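Local coordinates for putative major capsid protein (Cafeteriavirus-dependent mavirus, PDB 6G44) that probably forms the building block of the virophage's capsid shell, as a trimeric major capsid protein with a double jelly-roll fold, at residues 358-363 with 451-456. Numbering follows the deposited sequence.
Sequences GLEIKV and QVQATF
The carboxylate of Glu360 and the carboxamide of Gln453 lie side by side on the polar face of this antiparallel strand pair, their planes turned 44° apart. Both chains run out extended in the same direction, and Gln453 OE1 sits 3.4 Å from Glu360 CD; the carboxylate oxygens, acceptors like OE1 itself, lie slightly farther off, and no hydrogen bond joins the two groups. Strands 355-363 and 448-457 are the two inner strands of a four-stranded sheet in the second jelly-roll of the double jelly-roll capsid protein, with 319-328 along one edge and 366-369 along the other. Lys362 and Gln451 share the polar face but cross obliquely, and their nitrogens bond to other residues: Lys362 NZ to Asp364 O, Gln451 NE2 to Thr323 O.

The opposite face is buried and aliphatic. Leu359, with CG anti to its backbone N (chi1 -164°), sends CD1 across to Val452 CG1 at 3.8 Å. Ile361 runs alongside Val452 and lays CD1 against both valine methyls, with Ile361 CD1 nearest Val452 CG2 at 3.8 Å. Val472 and Leu470 of strand 464-482 pack against Val452 and Ala454, where this sheet meets the facing sheet of the jelly-roll.

Six backbone hydrogen bonds join the strands through the pairs Gly358-Thr455, Glu360-Gln453 and Lys362-Gln451. Most are close to straight, but Gly358 N to Thr455 O is longer, 3.2 Å, and bent to 147° at the hydrogen. On the polar side, one water donates to both Glu360 O, at 3.1 Å, and Gln451 O, at 3.3 Å.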
loop_
_atom_site.group_PDB
_atom_site.type_symbol
_atom_site.label_atom_id
_atom_site.label_comp_id
_atom_site.label_asym_id
_atom_site.label_seq_id
_atom_site.Cartn_x
_atom_site.Cartn_y
_atom_site.Cartn_z
ATOM N N GLY C 358 10.538 -27.868 9.511
ATOM C CA GLY C 358 11.905 -28.230 9.189
ATOM C C GLY C 358 12.033 -28.663 7.751
ATOM O O GLY C 358 11.087 -29.186 7.172
ATOM N N LEU C 359 13.196 -28.375 7.178
ATOM C CA LEU C 359 13.505 -28.720 5.813
ATOM C C LEU C 359 14.945 -29.174 5.735
ATOM O O LEU C 359 15.810 -28.523 6.305
ATOM C CB LEU C 359 13.269 -27.485 4.928
ATOM C CG LEU C 359 13.172 -27.684 3.437
ATOM C CD1 LEU C 359 12.006 -28.588 3.056
ATOM C CD2 LEU C 359 13.034 -26.322 2.771
ATOM N N GLU C 360 15.196 -30.297 5.064
ATOM C CA GLU C 360 16.565 -30.726 4.766
ATOM C C GLU C 360 16.645 -31.111 3.294
ATOM O O GLU C 360 15.822 -31.877 2.808
ATOM C CB GLU C 360 16.989 -31.893 5.668
ATOM C CG GLU C 360 16.985 -31.513 7.147
ATOM C CD GLU C 360 17.597 -32.556 8.075
ATOM O OE1 GLU C 360 17.374 -32.424 9.313
ATOM O OE2 GLU C 360 18.297 -33.474 7.600
ATOM N N ILE C 361 17.653 -30.562 2.613
ATOM C CA ILE C 361 17.849 -30.723 1.182
ATOM C C ILE C 361 19.176 -31.479 0.934
ATOM O O ILE C 361 20.178 -31.167 1.538
ATOM C CB ILE C 361 17.942 -29.375 0.441
ATOM C CG1 ILE C 361 16.833 -28.387 0.843
ATOM C CG2 ILE C 361 17.945 -29.619 -1.075
ATOM C CD1 ILE C 361 15.447 -28.833 0.499
ATOM N N LYS C 362 19.130 -32.473 0.047
ATOM C CA LYS C 362 20.342 -33.137 -0.476
ATOM C C LYS C 362 20.452 -32.764 -1.944
ATOM O O LYS C 362 19.469 -32.877 -2.663
ATOM C CB LYS C 362 20.212 -34.642 -0.329
ATOM C CG LYS C 362 21.239 -35.460 -1.105
ATOM C CD LYS C 362 21.063 -36.942 -0.779
ATOM C CE LYS C 362 22.099 -37.811 -1.478
ATOM N NZ LYS C 362 22.039 -37.684 -2.967
ATOM N N VAL C 363 21.625 -32.305 -2.381
ATOM C CA VAL C 363 21.895 -32.123 -3.815
ATOM C C VAL C 363 23.186 -32.870 -4.093
ATOM O O VAL C 363 24.221 -32.509 -3.542
ATOM C CB VAL C 363 22.031 -30.654 -4.246
ATOM C CG1 VAL C 363 22.389 -30.546 -5.734
ATOM C CG2 VAL C 363 20.744 -29.880 -3.960
ATOM N N GLN C 451 17.011 -34.559 -3.156
ATOM C CA GLN C 451 16.054 -35.168 -2.274
ATOM C C GLN C 451 15.657 -34.103 -1.244
ATOM O O GLN C 451 16.503 -33.339 -0.785
ATOM C CB GLN C 451 16.696 -36.376 -1.580
ATOM C CG GLN C 451 15.759 -37.232 -0.750
ATOM C CD GLN C 451 16.354 -38.609 -0.467
ATOM O OE1 GLN C 451 17.490 -38.713 -0.016
ATOM N NE2 GLN C 451 15.595 -39.658 -0.746
ATOM N N VAL C 452 14.367 -34.060 -0.930
ATOM C CA VAL C 452 13.810 -33.089 0.031
ATOM C C VAL C 452 13.114 -33.823 1.165
ATOM O O VAL C 452 12.232 -34.628 0.916
ATOM C CB VAL C 452 12.816 -32.149 -0.688
ATOM C CG1 VAL C 452 12.098 -31.232 0.299
ATOM C CG2 VAL C 452 13.564 -31.329 -1.740
ATOM N N GLN C 453 13.506 -33.507 2.401
ATOM C CA GLN C 453 12.833 -33.982 3.614
ATOM C C GLN C 453 12.103 -32.779 4.230
ATOM O O GLN C 453 12.735 -31.743 4.413
ATOM C CB GLN C 453 13.869 -34.511 4.600
ATOM C CG GLN C 453 13.302 -34.916 5.954
ATOM C CD GLN C 453 14.361 -35.091 7.010
ATOM O OE1 GLN C 453 14.606 -34.193 7.809
ATOM N NE2 GLN C 453 15.043 -36.238 6.980
ATOM N N ALA C 454 10.819 -32.921 4.514
ATOM C CA ALA C 454 10.043 -31.883 5.198
ATOM C C ALA C 454 9.499 -32.456 6.492
ATOM O O ALA C 454 8.934 -33.549 6.474
ATOM C CB ALA C 454 8.879 -31.416 4.339
ATOM N N THR C 455 9.650 -31.710 7.582
ATOM C CA THR C 455 9.031 -32.015 8.862
ATOM C C THR C 455 7.890 -31.016 9.050
ATOM O O THR C 455 8.089 -29.797 8.852
ATOM C CB THR C 455 10.068 -31.919 10.001
ATOM O OG1 THR C 455 11.214 -32.741 9.691
ATOM C CG2 THR C 455 9.472 -32.368 11.312
ATOM N N PHE C 456 6.723 -31.497 9.437
ATOM C CA PHE C 456 5.530 -30.661 9.415
ATOM C C PHE C 456 4.497 -31.081 10.420
ATOM O O PHE C 456 4.469 -32.230 10.883
ATOM C CB PHE C 456 4.920 -30.634 8.005
ATOM C CG PHE C 456 4.536 -31.998 7.484
ATOM C CD1 PHE C 456 5.477 -32.780 6.816
ATOM C CD2 PHE C 456 3.261 -32.499 7.673
ATOM C CE1 PHE C 456 5.113 -34.042 6.331
ATOM C CE2 PHE C 456 2.892 -33.746 7.183
ATOM C CZ PHE C 456 3.841 -34.516 6.537
HETATM O O HOH W 1 17.233 -34.515 2.174
#